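Local coordinates for protein DNA annealing helicase and endonuclease ZRANB3 (Homo sapiens, PDB 5MKW) that helps restart stalled replication forks as an ATP-dependent DNA annealing helicase and cuts DNA as an endonuclease, the latter through the HNH domain that forms this chain, at residues E68-V80 / D90-R103. Numbering follows the deposited sequence.
Sequences EGHFWQVDHIKPV and DNLQTLCTVCHKER. With ZN (zinc ion), chain C.
Strands 72-76 and 92-96 pair as the antiparallel beta hairpin of an HNH nuclease domain, and the start of helix 97-118 folds back across the face bearing Gln-73 and Asp-75, giving the beta-beta-alpha fold of His-Me finger nucleases. Gln-73 pairs with Leu-95 through reciprocal backbone bonds, each 2.9 Å N to O, and Asp-75 likewise with Gln-93. At the loop end, Asn-91 imitates a strand backbone, its amide offering both acceptor and donor: with CG swung anti to its own N (chi1 -164°), OD1 accepts from Lys-78 N at 2.9 Å while ND2 donates to Lys-78 O at 3.2 Å and also to Gln-86 O. At the open end the Thr-97 hydroxyl, OG1, donates to His-70 O at 2.6 Å. Gln-73 CG lies 4.0 Å from the centroid of the His-100 ring, a CH-pi contact over its face; Asp-75 divides its carboxylate, OD2 at the ring's edge, OD1 accepting from His-76 N. Cysteine sulfur suits Cys-96 doubly: SG binds zinc and caps the helix by accepting from Cys-99 N. Cys-99, Cys-20 and Cys-23 complete this Cys4 site. Helix 5-16 packs against Val-74 and Thr-94, helix 27-36 against Phe-71 and Trp-72, and helix 56-64 against His-70 and Thr-97.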
loop_
_atom_site.group_PDB
_atom_site.type_symbol
_atom_site.label_atom_id
_atom_site.label_comp_id
_atom_site.label_asym_id
_atom_site.label_seq_id
_atom_site.Cartn_x
_atom_site.Cartn_y
_atom_site.Cartn_z
ATOM N N GLU A 68 -3.576 4.206 8.834
ATOM C CA GLU A 68 -2.265 3.867 8.408
ATOM C C GLU A 68 -2.330 3.052 7.099
ATOM O O GLU A 68 -1.523 3.189 6.214
ATOM C CB GLU A 68 -1.600 3.083 9.595
ATOM C CG GLU A 68 -1.363 3.932 10.885
ATOM C CD GLU A 68 -2.511 4.034 11.962
ATOM O OE1 GLU A 68 -3.749 3.812 11.655
ATOM O OE2 GLU A 68 -2.165 4.522 13.135
ATOM N N GLY A 69 -3.276 2.111 7.048
ATOM C CA GLY A 69 -3.504 1.314 5.864
ATOM C C GLY A 69 -3.883 2.050 4.583
ATOM O O GLY A 69 -3.759 1.492 3.506
ATOM N N HIS A 70 -4.291 3.311 4.678
ATOM C CA HIS A 70 -4.478 4.126 3.490
ATOM C C HIS A 70 -3.189 4.545 2.850
ATOM O O HIS A 70 -3.182 4.964 1.681
ATOM C CB HIS A 70 -5.280 5.402 3.795
ATOM C CG HIS A 70 -6.700 5.158 4.140
ATOM N ND1 HIS A 70 -7.339 5.861 5.132
ATOM C CD2 HIS A 70 -7.634 4.340 3.580
ATOM C CE1 HIS A 70 -8.610 5.500 5.168
ATOM N NE2 HIS A 70 -8.819 4.605 4.217
ATOM N N PHE A 71 -2.117 4.537 3.626
ATOM C CA PHE A 71 -0.829 5.080 3.195
ATOM C C PHE A 71 0.200 3.989 2.819
ATOM O O PHE A 71 0.990 4.179 1.883
ATOM C CB PHE A 71 -0.291 5.997 4.306
ATOM C CG PHE A 71 -1.118 7.233 4.513
ATOM C CD1 PHE A 71 -2.293 7.178 5.253
ATOM C CD2 PHE A 71 -0.843 8.374 3.799
ATOM C CE1 PHE A 71 -3.111 8.305 5.379
ATOM C CE2 PHE A 71 -1.651 9.481 3.901
ATOM C CZ PHE A 71 -2.788 9.460 4.716
ATOM N N TRP A 72 0.267 2.906 3.594
ATOM C CA TRP A 72 1.192 1.799 3.290
ATOM C C TRP A 72 0.589 0.442 3.648
ATOM O O TRP A 72 -0.295 0.342 4.499
ATOM C CB TRP A 72 2.589 1.967 3.956
ATOM C CG TRP A 72 2.615 1.987 5.417
ATOM C CD1 TRP A 72 2.465 3.075 6.221
ATOM C CD2 TRP A 72 2.833 0.871 6.293
ATOM N NE1 TRP A 72 2.544 2.715 7.549
ATOM C CE2 TRP A 72 2.796 1.371 7.621
ATOM C CE3 TRP A 72 3.098 -0.480 6.088
ATOM C CZ2 TRP A 72 2.989 0.564 8.738
ATOM C CZ3 TRP A 72 3.249 -1.315 7.226
ATOM C CH2 TRP A 72 3.236 -0.762 8.530
ATOM N N GLN A 73 1.104 -0.585 2.978
ATOM C CA GLN A 73 0.674 -1.971 3.091
ATOM C C GLN A 73 1.937 -2.850 3.078
ATOM O O GLN A 73 2.920 -2.484 2.432
ATOM C CB GLN A 73 -0.159 -2.353 1.854
ATOM C CG GLN A 73 -1.529 -1.713 1.776
ATOM C CD GLN A 73 -2.450 -2.266 2.857
ATOM O OE1 GLN A 73 -2.382 -3.462 3.166
ATOM N NE2 GLN A 73 -3.139 -1.384 3.577
ATOM N N VAL A 74 1.885 -4.008 3.758
ATOM C CA VAL A 74 2.886 -5.060 3.591
ATOM C C VAL A 74 2.551 -5.918 2.384
ATOM O O VAL A 74 1.381 -6.280 2.177
ATOM C CB VAL A 74 2.928 -5.960 4.838
ATOM C CG1 VAL A 74 3.888 -7.121 4.648
ATOM C CG2 VAL A 74 3.334 -5.131 6.036
ATOM N N ASP A 75 3.555 -6.271 1.593
ATOM C CA ASP A 75 3.313 -7.137 0.452
ATOM C C ASP A 75 4.542 -7.997 0.210
ATOM O O ASP A 75 5.558 -7.872 0.912
ATOM C CB ASP A 75 2.979 -6.280 -0.783
ATOM C CG ASP A 75 2.126 -7.017 -1.836
ATOM O OD1 ASP A 75 2.106 -8.284 -1.868
ATOM O OD2 ASP A 75 1.564 -6.307 -2.693
ATOM N N HIS A 76 4.453 -8.888 -0.767
ATOM C CA HIS A 76 5.546 -9.815 -1.060
ATOM C C HIS A 76 6.697 -9.124 -1.764
ATOM O O HIS A 76 6.487 -8.267 -2.629
ATOM C CB HIS A 76 5.070 -10.950 -1.970
ATOM C CG HIS A 76 4.005 -11.786 -1.363
ATOM N ND1 HIS A 76 2.710 -11.779 -1.818
ATOM C CD2 HIS A 76 4.033 -12.628 -0.308
ATOM C CE1 HIS A 76 1.990 -12.621 -1.098
ATOM N NE2 HIS A 76 2.767 -13.140 -0.168
ATOM N N ILE A 77 7.919 -9.572 -1.481
ATOM C CA ILE A 77 9.057 -9.140 -2.270
ATOM C C ILE A 77 9.114 -9.933 -3.574
ATOM O O ILE A 77 9.262 -9.339 -4.642
ATOM C CB ILE A 77 10.387 -9.322 -1.540
ATOM C CG1 ILE A 77 10.436 -8.468 -0.268
ATOM C CG2 ILE A 77 11.541 -8.995 -2.490
ATOM C CD1 ILE A 77 11.529 -8.894 0.691
ATOM N N LYS A 78 8.954 -11.259 -3.472
ATOM C CA LYS A 78 8.865 -12.152 -4.638
ATOM C C LYS A 78 7.459 -12.747 -4.703
ATOM O O LYS A 78 7.108 -13.680 -3.924
ATOM C CB LYS A 78 9.880 -13.291 -4.539
ATOM C CG LYS A 78 11.272 -12.818 -4.148
ATOM C CD LYS A 78 12.367 -13.850 -4.467
ATOM C CE LYS A 78 13.582 -13.697 -3.556
ATOM N NZ LYS A 78 14.861 -13.559 -4.316
ATOM N N PRO A 79 6.583 -12.071 -5.455
ATOM C CA PRO A 79 5.282 -12.711 -5.655
ATOM C C PRO A 79 5.345 -13.735 -6.779
ATOM O O PRO A 79 6.128 -13.622 -7.727
ATOM C CB PRO A 79 4.358 -11.564 -6.050
ATOM C CG PRO A 79 5.265 -10.533 -6.641
ATOM C CD PRO A 79 6.613 -10.688 -5.974
ATOM N N VAL A 80 4.433 -14.677 -6.692
ATOM C CA VAL A 80 4.142 -15.568 -7.784
ATOM C C VAL A 80 3.414 -14.764 -8.891
ATOM O O VAL A 80 2.746 -13.751 -8.609
ATOM C CB VAL A 80 3.296 -16.728 -7.207
ATOM C CG1 VAL A 80 2.880 -17.708 -8.288
ATOM C CG2 VAL A 80 4.091 -17.427 -6.095
ATOM N N ASP A 90 10.996 -12.727 5.666
ATOM C CA ASP A 90 12.058 -12.474 4.715
ATOM C C ASP A 90 11.573 -12.323 3.272
ATOM O O ASP A 90 12.354 -12.018 2.368
ATOM C CB ASP A 90 13.119 -13.583 4.805
ATOM C CG ASP A 90 12.582 -14.973 4.399
ATOM O OD1 ASP A 90 11.721 -15.090 3.479
ATOM O OD2 ASP A 90 13.068 -15.971 4.980
ATOM N N ASN A 91 10.291 -12.541 3.050
ATOM C CA ASN A 91 9.679 -12.250 1.742
ATOM C C ASN A 91 8.665 -11.097 1.787
ATOM O O ASN A 91 7.897 -10.920 0.855
ATOM C CB ASN A 91 8.976 -13.496 1.169
ATOM C CG ASN A 91 8.667 -13.364 -0.304
ATOM O OD1 ASN A 91 9.422 -12.751 -1.054
ATOM N ND2 ASN A 91 7.524 -13.903 -0.724
ATOM N N LEU A 92 8.746 -10.259 2.813
ATOM C CA LEU A 92 7.805 -9.153 2.945
ATOM C C LEU A 92 8.457 -7.760 2.908
ATOM O O LEU A 92 9.590 -7.577 3.343
ATOM C CB LEU A 92 7.027 -9.311 4.232
ATOM C CG LEU A 92 6.183 -10.585 4.334
ATOM C CD1 LEU A 92 5.379 -10.590 5.633
ATOM C CD2 LEU A 92 5.250 -10.731 3.149
ATOM N N GLN A 93 7.694 -6.772 2.462
ATOM C CA GLN A 93 8.185 -5.430 2.305
ATOM C C GLN A 93 7.018 -4.462 2.450
ATOM O O GLN A 93 5.866 -4.820 2.215
ATOM C CB GLN A 93 8.886 -5.251 0.964
ATOM C CG GLN A 93 7.933 -5.183 -0.233
ATOM C CD GLN A 93 8.593 -5.093 -1.573
ATOM O OE1 GLN A 93 8.044 -5.560 -2.614
ATOM N NE2 GLN A 93 9.816 -4.687 -1.551
ATOM N N THR A 94 7.374 -3.234 2.806
ATOM C CA THR A 94 6.490 -2.108 2.844
ATOM C C THR A 94 6.376 -1.518 1.462
ATOM O O THR A 94 7.387 -1.251 0.780
ATOM C CB THR A 94 7.075 -1.035 3.810
ATOM O OG1 THR A 94 7.255 -1.607 5.119
ATOM C CG2 THR A 94 6.145 0.135 3.904
ATOM N N LEU A 95 5.134 -1.315 1.053
ATOM C CA LEU A 95 4.809 -0.557 -0.156
ATOM C C LEU A 95 3.877 0.583 0.228
ATOM O O LEU A 95 2.923 0.383 1.005
ATOM C CB LEU A 95 4.077 -1.444 -1.188
ATOM C CG LEU A 95 4.769 -2.663 -1.798
ATOM C CD1 LEU A 95 3.875 -3.313 -2.847
ATOM C CD2 LEU A 95 6.103 -2.301 -2.419
ATOM N N CYS A 96 4.071 1.761 -0.360
ATOM C CA CYS A 96 3.054 2.770 -0.284
ATOM C C CYS A 96 1.804 2.251 -1.039
ATOM O O CYS A 96 1.853 1.280 -1.833
ATOM C CB CYS A 96 3.549 4.103 -0.898
ATOM S SG CYS A 96 3.655 4.113 -2.686
ATOM N N THR A 97 0.670 2.892 -0.795
ATOM C CA THR A 97 -0.573 2.395 -1.374
ATOM C C THR A 97 -0.675 2.589 -2.884
ATOM O O THR A 97 -1.354 1.842 -3.533
ATOM C CB THR A 97 -1.791 2.951 -0.634
ATOM O OG1 THR A 97 -1.577 4.339 -0.322
ATOM C CG2 THR A 97 -1.982 2.131 0.667
ATOM N N VAL A 98 0.054 3.541 -3.444
ATOM C CA VAL A 98 0.084 3.742 -4.876
ATOM C C VAL A 98 0.878 2.595 -5.539
ATOM O O VAL A 98 0.417 1.958 -6.470
ATOM C CB VAL A 98 0.671 5.121 -5.240
ATOM C CG1 VAL A 98 1.019 5.206 -6.725
ATOM C CG2 VAL A 98 -0.307 6.239 -4.865
ATOM N N CYS A 99 2.031 2.277 -4.998
ATOM C CA CYS A 99 2.750 1.090 -5.492
ATOM C C CYS A 99 1.978 -0.224 -5.275
ATOM O O CYS A 99 2.043 -1.152 -6.077
ATOM C CB CYS A 99 4.113 0.988 -4.823
ATOM S SG CYS A 99 5.275 2.304 -5.334
ATOM N N HIS A 100 1.323 -0.338 -4.141
ATOM C CA HIS A 100 0.578 -1.531 -3.846
ATOM C C HIS A 100 -0.568 -1.716 -4.866
ATOM O O HIS A 100 -0.831 -2.822 -5.311
ATOM C CB HIS A 100 0.018 -1.478 -2.460
ATOM C CG HIS A 100 -0.729 -2.700 -2.086
ATOM N ND1 HIS A 100 -2.059 -2.675 -1.720
ATOM C CD2 HIS A 100 -0.311 -3.973 -1.913
ATOM C CE1 HIS A 100 -2.411 -3.873 -1.307
ATOM N NE2 HIS A 100 -1.410 -4.701 -1.540
ATOM N N LYS A 101 -1.273 -0.631 -5.175
ATOM C CA LYS A 101 -2.335 -0.684 -6.179
ATOM C C LYS A 101 -1.875 -0.975 -7.626
ATOM O O LYS A 101 -2.562 -1.720 -8.345
ATOM C CB LYS A 101 -3.140 0.600 -6.132
ATOM C CG LYS A 101 -4.056 0.622 -4.935
ATOM C CD LYS A 101 -4.842 1.892 -4.896
ATOM C CE LYS A 101 -5.360 2.119 -3.500
ATOM N NZ LYS A 101 -6.403 1.136 -3.160
ATOM N N GLU A 102 -0.728 -0.424 -8.036
ATOM C CA GLU A 102 -0.106 -0.822 -9.312
ATOM C C GLU A 102 0.184 -2.316 -9.323
ATOM O O GLU A 102 -0.058 -3.004 -10.313
ATOM C CB GLU A 102 1.189 -0.085 -9.582
ATOM C CG GLU A 102 1.051 1.402 -9.832
ATOM C CD GLU A 102 2.406 2.144 -9.763
ATOM O OE1 GLU A 102 3.463 1.486 -9.775
ATOM O OE2 GLU A 102 2.413 3.380 -9.777
ATOM N N ARG A 103 0.756 -2.813 -8.239
ATOM C CA ARG A 103 1.051 -4.234 -8.141
ATOM C C ARG A 103 -0.203 -5.118 -8.198
ATOM O O ARG A 103 -0.272 -6.082 -8.972
ATOM C CB ARG A 103 1.811 -4.560 -6.864
ATOM C CG ARG A 103 1.992 -6.071 -6.749
ATOM C CD ARG A 103 3.325 -6.423 -6.232
ATOM N NE ARG A 103 4.404 -5.814 -7.002
ATOM C CZ ARG A 103 5.670 -5.886 -6.614
ATOM N NH1 ARG A 103 5.958 -6.605 -5.550
ATOM N NH2 ARG A 103 6.635 -5.322 -7.330
HETATM ZN ZN ZN C . 5.794 3.433 -3.399
#